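Long-range contacts in pyruvate kinase (Cryptosporidium parvum, PDB 4DRS), which probably catalyses the final step of glycolysis, transferring a phosphoryl group from phosphoenolpyruvate to ADP to give pyruvate and ATP: residues A[42-46]-A[382-386]; A[160-164]-A[176-180]; A[237-241]-A[279-283]; A[496-500]-A[522-526]. All coordinates share one frame; numbering follows the deposited sequence.

Interaction 1: A[42-46]-A[382-386]; sequences TQRKT and CAQAE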
loop_
_atom_site.group_PDB
_atom_site.type_symbol
_atom_site.label_atom_id
_atom_site.label_comp_id
_atom_site.label_asym_id
_atom_site.label_seq_id
_atom_site.Cartn_x
_atom_site.Cartn_y
_atom_site.Cartn_z
ATOM N N THR A 42 -7.642 -21.899 19.289
ATOM C CA THR A 42 -8.104 -20.521 18.938
ATOM C C THR A 42 -9.532 -20.246 19.429
ATOM O O THR A 42 -10.519 -20.566 18.756
ATOM C CB THR A 42 -7.946 -20.219 17.423
ATOM O OG1 THR A 42 -8.588 -18.975 17.108
ATOM C CG2 THR A 42 -8.538 -21.340 16.553
ATOM N N GLN A 43 -9.627 -19.652 20.615
ATOM C CA GLN A 43 -10.919 -19.391 21.249
ATOM C C GLN A 43 -11.524 -18.040 20.853
ATOM O O GLN A 43 -10.811 -17.121 20.451
ATOM C CB GLN A 43 -10.809 -19.514 22.775
ATOM C CG GLN A 43 -9.824 -18.553 23.424
ATOM C CD GLN A 43 -9.961 -18.512 24.936
ATOM O OE1 GLN A 43 -10.056 -19.553 25.595
ATOM N NE2 GLN A 43 -9.966 -17.304 25.497
ATOM N N ARG A 44 -12.845 -17.943 20.976
ATOM C CA ARG A 44 -13.605 -16.738 20.655
ATOM C C ARG A 44 -13.109 -15.482 21.392
ATOM O O ARG A 44 -12.788 -15.527 22.583
ATOM C CB ARG A 44 -15.089 -16.987 20.942
ATOM C CG ARG A 44 -15.979 -15.758 20.858
ATOM C CD ARG A 44 -17.411 -16.065 21.267
ATOM N NE ARG A 44 -17.495 -16.944 22.433
ATOM C CZ ARG A 44 -17.336 -16.552 23.693
ATOM N NH1 ARG A 44 -17.073 -15.286 23.984
ATOM N NH2 ARG A 44 -17.439 -17.436 24.665
ATOM N N LYS A 45 -13.051 -14.368 20.667
ATOM C CA LYS A 45 -12.566 -13.101 21.223
ATOM C C LYS A 45 -13.706 -12.162 21.592
ATOM O O LYS A 45 -13.660 -11.494 22.625
ATOM C CB LYS A 45 -11.620 -12.407 20.243
ATOM C CG LYS A 45 -10.307 -13.134 20.045
ATOM C CD LYS A 45 -9.490 -12.488 18.939
ATOM C CE LYS A 45 -8.276 -13.328 18.598
ATOM N NZ LYS A 45 -7.463 -13.612 19.814
ATOM N N THR A 46 -14.725 -12.124 20.744
ATOM C CA THR A 46 -15.887 -11.283 20.981
ATOM C C THR A 46 -16.628 -11.728 22.239
ATOM O O THR A 46 -16.946 -12.904 22.408
ATOM C CB THR A 46 -16.833 -11.289 19.772
ATOM O OG1 THR A 46 -16.078 -11.010 18.587
ATOM C CG2 THR A 46 -17.933 -10.228 19.930
ATOM N N CYS A 382 -19.340 -16.242 16.254
ATOM C CA CYS A 382 -18.290 -15.268 16.562
ATOM C C CYS A 382 -16.908 -15.814 16.231
ATOM O O CYS A 382 -16.136 -15.161 15.526
ATOM C CB CYS A 382 -18.341 -14.836 18.026
ATOM S SG CYS A 382 -19.748 -13.786 18.438
ATOM N N ALA A 383 -16.619 -17.017 16.727
ATOM C CA ALA A 383 -15.337 -17.687 16.492
ATOM C C ALA A 383 -15.076 -17.877 15.000
ATOM O O ALA A 383 -13.963 -17.670 14.523
ATOM C CB ALA A 383 -15.295 -19.026 17.219
ATOM N N GLN A 384 -16.120 -18.252 14.271
ATOM C CA GLN A 384 -16.029 -18.454 12.831
ATOM C C GLN A 384 -15.754 -17.137 12.096
ATOM O O GLN A 384 -14.911 -17.089 11.199
ATOM C CB GLN A 384 -17.304 -19.135 12.324
ATOM C CG GLN A 384 -17.108 -20.085 11.151
ATOM C CD GLN A 384 -16.016 -21.121 11.367
ATOM O OE1 GLN A 384 -15.927 -21.748 12.423
ATOM N NE2 GLN A 384 -15.182 -21.309 10.352
ATOM N N ALA A 385 -16.441 -16.068 12.499
ATOM C CA ALA A 385 -16.270 -14.744 11.880
ATOM C C ALA A 385 -14.872 -14.187 12.120
ATOM O O ALA A 385 -14.304 -13.512 11.260
ATOM C CB ALA A 385 -17.329 -13.775 12.383
ATOM N N GLU A 386 -14.319 -14.496 13.288
ATOM C CA GLU A 386 -12.966 -14.074 13.650
ATOM C C GLU A 386 -11.862 -14.738 12.807
ATOM O O GLU A 386 -10.753 -14.206 12.709
ATOM C CB GLU A 386 -12.730 -14.272 15.152
ATOM C CG GLU A 386 -13.451 -13.237 16.005
ATOM C CD GLU A 386 -13.742 -13.681 17.435
ATOM O OE1 GLU A 386 -13.178 -14.693 17.901
ATOM O OE2 GLU A 386 -14.541 -12.994 18.106
#
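The Glu386 carboxylate receives backbone N-H groups of 42-46 on the syn side of both its oxygens. Lys45 N lies 2.8 Å from Glu386 OE1. Thr46 N lies 2.8 Å from Glu386 OE2. Both come in 25° out of the carboxylate plane. The Arg44 guanidinium is turned 52° against this plane and bonds elsewhere. At its edge is Thr46: Arg44 NH1 donates to Thr46 O, which lies in the guanidinium plane, at 2.9 Å, and NE is held by Ser379.

A third donor reaches the acid nearly end-on to the C-O bond, with Thr46 OG1 2.6 Å from Glu386 OE2. Thr46 has OG1 beside its own backbone N (chi1 -50°), which lets both groups grip one oxygen. Three bonds fix the rotation of this buried carboxylate. The contact ties the lead-in to the first strand of the TIM barrel to the helix that follows the last strand: residues 42-46 run into strand 47-51, and helix 371-386 comes after strand 358-361.

Apolar atoms pack beside the polar grip. Arg44 CD lies against Cys382 CB at 3.6 Å, and Thr46 CB faces Cys382 SG at 4.1 Å. Val352 of helix 342-354 touches Thr46, Cys382 and Glu386. The amine of Lys45 leads away to Ser447 O. Ala385 packs on Phe307 of a second subunit.

Interaction 2: A[160-164]-A[176-180]; sequences VQIGS and QVLEI
Val177 points into the loop 160-164 and sits at the middle of the contact. Its two methyls part to different neighbours. CG1 is anti to the backbone N of Val177 (chi1 -175°), which leaves CG2 beside that N, where it meets Val160 CG2 at 3.9 Å and also approaches Ser164 CB. CG1 faces Ile162 more loosely. Val160 and Val177 are set at a slant to each other, and so are Val160 and Ile180.

Ile180 closes the other end of this apolar patch. Its CD1 lies 3.9 Å from Val160 CG2 and 3.7 Å from Gln161 CA. Ile162 starts out alongside the strand, but its chain then bends in over it. Its CD1 comes to 3.4 Å from Leu178 O and stays near Ile180 CD1. Ile185 of strand 184-188 touches both Val160 and Ile180.

The backbones are tied on the Gly163 side. Val177 N donates to Ser164 O at 3.0 Å, with a nearly straight bond of 166°. Gly163 N donates to Val177 O at 3.2 Å. Gln176, with an extended chain, adds a weak bond from NE2 to Gly163 O.

Residues 161-164 form a type II beta turn, with Gly163 at its third position, where phi is positive. Ser164 OG accepts from Gln161 N and braces the turn. Opposite Val186, Leu178 and Glu179 make a classic beta bulge. The turn feeds strand 165-168, which pairs antiparallel with 173-180 in the mixed sheet of the small domain inserted in the pyruvate kinase barrel, the B domain.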
loop_
_atom_site.group_PDB
_atom_site.type_symbol
_atom_site.label_atom_id
_atom_site.label_comp_id
_atom_site.label_asym_id
_atom_site.label_seq_id
_atom_site.Cartn_x
_atom_site.Cartn_y
_atom_site.Cartn_z
ATOM N N VAL A 160 -49.612 15.467 22.917
ATOM C CA VAL A 160 -50.217 15.206 21.611
ATOM C C VAL A 160 -51.163 16.338 21.204
ATOM O O VAL A 160 -51.448 17.237 21.996
ATOM C CB VAL A 160 -50.970 13.849 21.571
ATOM C CG1 VAL A 160 -50.008 12.693 21.817
ATOM C CG2 VAL A 160 -52.123 13.824 22.568
ATOM N N GLN A 161 -51.629 16.292 19.960
ATOM C CA GLN A 161 -52.688 17.183 19.487
ATOM C C GLN A 161 -53.694 16.382 18.663
ATOM O O GLN A 161 -53.410 15.249 18.272
ATOM C CB GLN A 161 -52.111 18.355 18.685
ATOM C CG GLN A 161 -51.112 17.961 17.606
ATOM C CD GLN A 161 -50.691 19.128 16.732
ATOM O OE1 GLN A 161 -50.324 20.194 17.225
ATOM N NE2 GLN A 161 -50.734 18.924 15.421
ATOM N N ILE A 162 -54.872 16.957 18.423
ATOM C CA ILE A 162 -55.886 16.305 17.593
ATOM C C ILE A 162 -55.249 15.929 16.256
ATOM O O ILE A 162 -54.763 16.797 15.529
ATOM C CB ILE A 162 -57.123 17.213 17.357
ATOM C CG1 ILE A 162 -57.703 17.738 18.685
ATOM C CG2 ILE A 162 -58.173 16.501 16.507
ATOM C CD1 ILE A 162 -58.384 16.710 19.570
ATOM N N GLY A 163 -55.219 14.634 15.958
ATOM C CA GLY A 163 -54.634 14.148 14.710
ATOM C C GLY A 163 -53.303 13.427 14.852
ATOM O O GLY A 163 -52.879 12.728 13.927
ATOM N N SER A 164 -52.644 13.596 15.999
ATOM C CA SER A 164 -51.382 12.899 16.292
ATOM C C SER A 164 -51.573 11.385 16.316
ATOM O O SER A 164 -52.654 10.890 16.651
ATOM C CB SER A 164 -50.791 13.359 17.630
ATOM O OG SER A 164 -50.424 14.728 17.598
ATOM N N GLN A 176 -55.087 7.256 16.386
ATOM C CA GLN A 176 -55.071 8.674 16.053
ATOM C C GLN A 176 -55.977 9.438 17.013
ATOM O O GLN A 176 -57.142 9.078 17.197
ATOM C CB GLN A 176 -55.518 8.885 14.605
ATOM C CG GLN A 176 -55.277 10.287 14.067
ATOM C CD GLN A 176 -55.789 10.461 12.651
ATOM O OE1 GLN A 176 -56.928 10.111 12.338
ATOM N NE2 GLN A 176 -54.947 11.015 11.784
ATOM N N VAL A 177 -55.430 10.491 17.616
ATOM C CA VAL A 177 -56.133 11.260 18.645
ATOM C C VAL A 177 -57.410 11.903 18.105
ATOM O O VAL A 177 -57.400 12.532 17.043
ATOM C CB VAL A 177 -55.220 12.343 19.267
ATOM C CG1 VAL A 177 -55.924 13.053 20.415
ATOM C CG2 VAL A 177 -53.912 11.732 19.751
ATOM N N LEU A 178 -58.503 11.722 18.843
ATOM C CA LEU A 178 -59.790 12.338 18.524
ATOM C C LEU A 178 -60.164 13.402 19.551
ATOM O O LEU A 178 -60.835 14.383 19.224
ATOM C CB LEU A 178 -60.896 11.281 18.455
ATOM C CG LEU A 178 -60.780 10.119 17.463
ATOM C CD1 LEU A 178 -61.933 9.152 17.688
ATOM C CD2 LEU A 178 -60.759 10.598 16.018
ATOM N N GLU A 179 -59.729 13.195 20.792
ATOM C CA GLU A 179 -60.040 14.097 21.895
ATOM C C GLU A 179 -58.906 14.099 22.918
ATOM O O GLU A 179 -58.193 13.104 23.067
ATOM C CB GLU A 179 -61.354 13.677 22.563
ATOM C CG GLU A 179 -61.978 14.730 23.468
ATOM C CD GLU A 179 -63.173 14.206 24.239
ATOM O OE1 GLU A 179 -64.154 13.765 23.601
ATOM O OE2 GLU A 179 -63.136 14.241 25.487
ATOM N N ILE A 180 -58.744 15.222 23.610
ATOM C CA ILE A 180 -57.767 15.349 24.687
ATOM C C ILE A 180 -58.448 15.939 25.919
ATOM O O ILE A 180 -59.033 17.025 25.857
ATOM C CB ILE A 180 -56.565 16.231 24.274
ATOM C CG1 ILE A 180 -55.785 15.579 23.129
ATOM C CG2 ILE A 180 -55.644 16.491 25.459
ATOM C CD1 ILE A 180 -54.938 16.549 22.332
#

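Interaction 3: A[237-241]-A[279-283]; sequences FVQNG and NFDSI
Asn279 reaches across to the backbone of Gln239. Its ND2 donates to Gln239 O at 3.0 Å. The donor lies almost in line with the C=O bond, but the bond is bent at the hydrogen (131°). The acceptor also stands 32° out of the Asn279 amide plane. ND2 has a second, weak bond to Glu275 O, so the amide is shared between the preceding helix and the loop. Asn279 holds the N-cap position of helix 280-286, yet its side chain makes no capping bond.

Phe280 and Asp281 turn to other partners, and Asp281 forms a salt bridge with Lys316. Ser282 returns to the contact. Its hydroxyl is anti to its backbone N (chi1 168°), which sets it near the start of helix 241-252. A water joins the two segments there, 2.7 Å from Ser282 OG and 3.2 Å from Gly241 N, from which it accepts.

Ile283 has the most surface buried of the five. Its N is bonded to Asn279 O in the first helical turn. Its CG2 meets Val238 CG1 at 3.6 Å, and the two side chains run alongside one another, pointing opposite ways. Its CD1 lies 3.6 Å from Gln239 C, and CG1 lies against Asn240.

The loop 237-241 follows barrel strand 232-235, and Asn240 caps helix 241-252. Helix 280-286 lies between strands 266-271 and 289-293 along the chain. Ile283 also packs on Ser269, Ile271 and Ile290 of those strands, while Phe280 packs on Met313, Lys316 and Cys317 of helix 306-320.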
loop_
_atom_site.group_PDB
_atom_site.type_symbol
_atom_site.label_atom_id
_atom_site.label_comp_id
_atom_site.label_asym_id
_atom_site.label_seq_id
_atom_site.Cartn_x
_atom_site.Cartn_y
_atom_site.Cartn_z
ATOM N N PHE A 237 -31.412 5.321 26.188
ATOM C CA PHE A 237 -31.803 6.552 25.473
ATOM C C PHE A 237 -30.949 7.788 25.766
ATOM O O PHE A 237 -31.483 8.881 25.934
ATOM C CB PHE A 237 -33.291 6.883 25.710
ATOM C CG PHE A 237 -34.243 5.995 24.956
ATOM C CD1 PHE A 237 -34.686 6.348 23.680
ATOM C CD2 PHE A 237 -34.705 4.809 25.522
ATOM C CE1 PHE A 237 -35.562 5.530 22.981
ATOM C CE2 PHE A 237 -35.581 3.990 24.830
ATOM C CZ PHE A 237 -36.008 4.347 23.554
ATOM N N VAL A 238 -29.632 7.618 25.827
ATOM C CA VAL A 238 -28.722 8.756 25.966
ATOM C C VAL A 238 -28.811 9.609 24.704
ATOM O O VAL A 238 -28.873 9.074 23.595
ATOM C CB VAL A 238 -27.272 8.297 26.225
ATOM C CG1 VAL A 238 -26.308 9.475 26.228
ATOM C CG2 VAL A 238 -27.196 7.557 27.552
ATOM N N GLN A 239 -28.833 10.928 24.876
ATOM C CA GLN A 239 -29.052 11.847 23.757
ATOM C C GLN A 239 -27.969 12.912 23.598
ATOM O O GLN A 239 -27.850 13.523 22.534
ATOM C CB GLN A 239 -30.428 12.496 23.875
ATOM C CG GLN A 239 -31.568 11.501 23.724
ATOM C CD GLN A 239 -32.946 12.127 23.852
ATOM O OE1 GLN A 239 -33.937 11.546 23.403
ATOM N NE2 GLN A 239 -33.021 13.308 24.466
ATOM N N ASN A 240 -27.187 13.130 24.656
ATOM C CA ASN A 240 -26.053 14.057 24.626
ATOM C C ASN A 240 -25.098 13.792 25.781
ATOM O O ASN A 240 -25.436 13.058 26.709
ATOM C CB ASN A 240 -26.534 15.511 24.650
ATOM C CG ASN A 240 -27.679 15.726 25.616
ATOM O OD1 ASN A 240 -27.531 15.544 26.825
ATOM N ND2 ASN A 240 -28.836 16.100 25.084
ATOM N N GLY A 241 -23.912 14.397 25.716
ATOM C CA GLY A 241 -22.886 14.250 26.752
ATOM C C GLY A 241 -23.338 14.641 28.148
ATOM O O GLY A 241 -22.814 14.133 29.141
ATOM N N ASN A 279 -25.657 13.313 18.161
ATOM C CA ASN A 279 -24.684 13.691 19.183
ATOM C C ASN A 279 -23.691 12.588 19.551
ATOM O O ASN A 279 -23.029 12.669 20.591
ATOM C CB ASN A 279 -25.404 14.194 20.436
ATOM C CG ASN A 279 -26.120 15.506 20.203
ATOM O OD1 ASN A 279 -25.498 16.513 19.871
ATOM N ND2 ASN A 279 -27.434 15.501 20.373
ATOM N N PHE A 280 -23.569 11.584 18.681
ATOM C CA PHE A 280 -22.753 10.409 18.965
ATOM C C PHE A 280 -21.358 10.737 19.480
ATOM O O PHE A 280 -20.955 10.227 20.521
ATOM C CB PHE A 280 -22.658 9.468 17.758
ATOM C CG PHE A 280 -21.788 8.271 18.010
ATOM C CD1 PHE A 280 -22.270 7.186 18.745
ATOM C CD2 PHE A 280 -20.475 8.240 17.562
ATOM C CE1 PHE A 280 -21.464 6.091 19.002
ATOM C CE2 PHE A 280 -19.665 7.145 17.820
ATOM C CZ PHE A 280 -20.158 6.071 18.538
ATOM N N ASP A 281 -20.630 11.581 18.753
ATOM C CA ASP A 281 -19.237 11.898 19.079
ATOM C C ASP A 281 -19.066 12.362 20.520
ATOM O O ASP A 281 -18.185 11.888 21.229
ATOM C CB ASP A 281 -18.678 12.943 18.108
ATOM C CG ASP A 281 -18.480 12.391 16.707
ATOM O OD1 ASP A 281 -18.026 11.231 16.565
ATOM O OD2 ASP A 281 -18.776 13.124 15.742
ATOM N N SER A 282 -19.931 13.280 20.936
ATOM C CA SER A 282 -19.956 13.794 22.295
ATOM C C SER A 282 -20.232 12.668 23.306
ATOM O O SER A 282 -19.519 12.526 24.301
ATOM C CB SER A 282 -21.012 14.899 22.390
ATOM O OG SER A 282 -21.290 15.258 23.730
ATOM N N ILE A 283 -21.251 11.862 23.022
ATOM C CA ILE A 283 -21.645 10.760 23.891
ATOM C C ILE A 283 -20.522 9.722 24.017
ATOM O O ILE A 283 -20.140 9.340 25.130
ATOM C CB ILE A 283 -22.953 10.105 23.397
ATOM C CG1 ILE A 283 -24.093 11.130 23.417
ATOM C CG2 ILE A 283 -23.300 8.889 24.247
ATOM C CD1 ILE A 283 -25.280 10.775 22.549
HETATM O O HOH W 1 -23.554 16.784 23.550
#

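Interaction 4: A[496-500]-A[522-526]; sequences LIESG and IVRCP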
loop_
_atom_site.group_PDB
_atom_site.type_symbol
_atom_site.label_atom_id
_atom_site.label_comp_id
_atom_site.label_asym_id
_atom_site.label_seq_id
_atom_site.Cartn_x
_atom_site.Cartn_y
_atom_site.Cartn_z
ATOM N N LEU A 496 -4.107 -22.973 26.156
ATOM C CA LEU A 496 -3.975 -21.704 25.442
ATOM C C LEU A 496 -2.560 -21.511 24.904
ATOM O O LEU A 496 -2.353 -20.761 23.951
ATOM C CB LEU A 496 -4.375 -20.529 26.344
ATOM C CG LEU A 496 -5.775 -20.564 26.971
ATOM C CD1 LEU A 496 -5.942 -19.441 27.988
ATOM C CD2 LEU A 496 -6.864 -20.495 25.910
ATOM N N ILE A 497 -1.598 -22.199 25.517
ATOM C CA ILE A 497 -0.186 -22.128 25.123
ATOM C C ILE A 497 0.524 -23.465 25.390
ATOM O O ILE A 497 0.079 -24.254 26.226
ATOM C CB ILE A 497 0.550 -20.952 25.831
ATOM C CG1 ILE A 497 1.924 -20.698 25.195
ATOM C CG2 ILE A 497 0.640 -21.186 27.339
ATOM C CD1 ILE A 497 2.544 -19.355 25.520
ATOM N N GLU A 498 1.618 -23.709 24.672
ATOM C CA GLU A 498 2.424 -24.923 24.840
ATOM C C GLU A 498 3.881 -24.579 25.149
ATOM O O GLU A 498 4.304 -23.436 24.970
ATOM C CB GLU A 498 2.358 -25.785 23.577
ATOM C CG GLU A 498 0.951 -26.168 23.146
ATOM C CD GLU A 498 0.918 -26.847 21.790
ATOM O OE1 GLU A 498 1.460 -26.279 20.816
ATOM O OE2 GLU A 498 0.341 -27.951 21.695
ATOM N N SER A 499 4.642 -25.570 25.614
ATOM C CA SER A 499 6.072 -25.398 25.881
ATOM C C SER A 499 6.816 -25.000 24.611
ATOM O O SER A 499 6.530 -25.515 23.528
ATOM C CB SER A 499 6.674 -26.680 26.460
ATOM O OG SER A 499 6.213 -26.905 27.779
ATOM N N GLY A 500 7.759 -24.072 24.746
ATOM C CA GLY A 500 8.523 -23.583 23.599
ATOM C C GLY A 500 7.885 -22.417 22.859
ATOM O O GLY A 500 8.556 -21.739 22.079
ATOM N N ILE A 522 9.597 -10.316 26.018
ATOM C CA ILE A 522 9.172 -11.542 25.355
ATOM C C ILE A 522 9.754 -12.739 26.095
ATOM O O ILE A 522 10.972 -12.879 26.201
ATOM C CB ILE A 522 9.584 -11.575 23.866
ATOM C CG1 ILE A 522 9.219 -10.251 23.183
ATOM C CG2 ILE A 522 8.936 -12.762 23.163
ATOM C CD1 ILE A 522 9.507 -10.204 21.698
ATOM N N VAL A 523 8.872 -13.588 26.612
ATOM C CA VAL A 523 9.274 -14.773 27.371
ATOM C C VAL A 523 8.907 -16.058 26.629
ATOM O O VAL A 523 8.067 -16.045 25.724
ATOM C CB VAL A 523 8.657 -14.789 28.791
ATOM C CG1 VAL A 523 9.254 -13.683 29.649
ATOM C CG2 VAL A 523 7.137 -14.663 28.736
ATOM N N ARG A 524 9.543 -17.161 27.016
ATOM C CA ARG A 524 9.232 -18.470 26.451
ATOM C C ARG A 524 8.517 -19.332 27.489
ATOM O O ARG A 524 8.925 -19.388 28.653
ATOM C CB ARG A 524 10.505 -19.161 25.954
ATOM C CG ARG A 524 10.255 -20.363 25.054
ATOM C CD ARG A 524 11.539 -21.130 24.789
ATOM N NE ARG A 524 12.385 -20.455 23.807
ATOM C CZ ARG A 524 12.384 -20.723 22.503
ATOM N NH1 ARG A 524 11.584 -21.661 22.008
ATOM N NH2 ARG A 524 13.189 -20.050 21.691
ATOM N N CYS A 525 7.443 -19.990 27.059
ATOM C CA CYS A 525 6.650 -20.848 27.933
ATOM C C CYS A 525 7.413 -22.113 28.335
ATOM O O CYS A 525 7.775 -22.917 27.471
ATOM C CB CYS A 525 5.331 -21.220 27.259
ATOM S SG CYS A 525 4.359 -22.429 28.179
ATOM N N PRO A 526 7.660 -22.289 29.649
ATOM C CA PRO A 526 8.375 -23.468 30.148
ATOM C C PRO A 526 7.623 -24.766 29.859
ATOM O O PRO A 526 8.212 -25.733 29.375
ATOM C CB PRO A 526 8.463 -23.220 31.661
ATOM C CG PRO A 526 7.377 -22.239 31.961
ATOM C CD PRO A 526 7.276 -21.374 30.741
ATOM O OXT PRO A 526 6.417 -24.880 30.084
#
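Cys525 and Ile497 form the close, buried part of this contact. Ile497 CD1 lies 3.8 Å from Cys525 CB. The sulfur is anti to the backbone N of Cys525 (chi1 173°), and SG comes to 3.4 Å from Glu498 O. Leu488 of helix 480-493 touches both Ile497 and Cys525. Beside them Gly500 N donates to Cys525 O at 3.0 Å, with 164° at the hydrogen. Gly500 has a positive phi, which suits glycine.

The other side is exposed. Ser499 OG donates to Pro526 O of the C-terminal carboxylate at 2.8 Å, from 32° out of the carbonyl plane. Lys492 NZ also bonds to this hydroxyl. The Arg524 chain bends at chi3 and sets an edge of its guanidinium against Gly500 CA, with NH1 3.0 Å from Gly500 O.

Ile522 makes backbone hydrogen bonds with a third subunit. Residues 496-500 lead into strand 502-506, and 522-526 end the antiparallel strand 519-524. The contact therefore closes the open end of a beta hairpin at the edge of the C-terminal alpha/beta domain sheet.

In the fold
Interactions 1 and 3 belong to the barrel, interaction 2 to the small inserted domain and interaction 4 to the C-terminal domain. Only interactions 1 and 4 touch: Gln43 OE1 lies 3.3 Å from Leu496 CD2, although their centres are 22 Å apart. The side chain of Gln43 is also about 5 Å from a bound sulfate ion, probably from the crystallisation liquor. Interactions 2 and 3 have nearest atoms about 16 Å apart, and 1 and 3 about 17 Å. Interactions 2 and 4 stand on opposite sides of the chain's centre, 70 Å apart between centres. All four lie away from the ADP-binding residues Arg74, Asn76, His79 and Arg116.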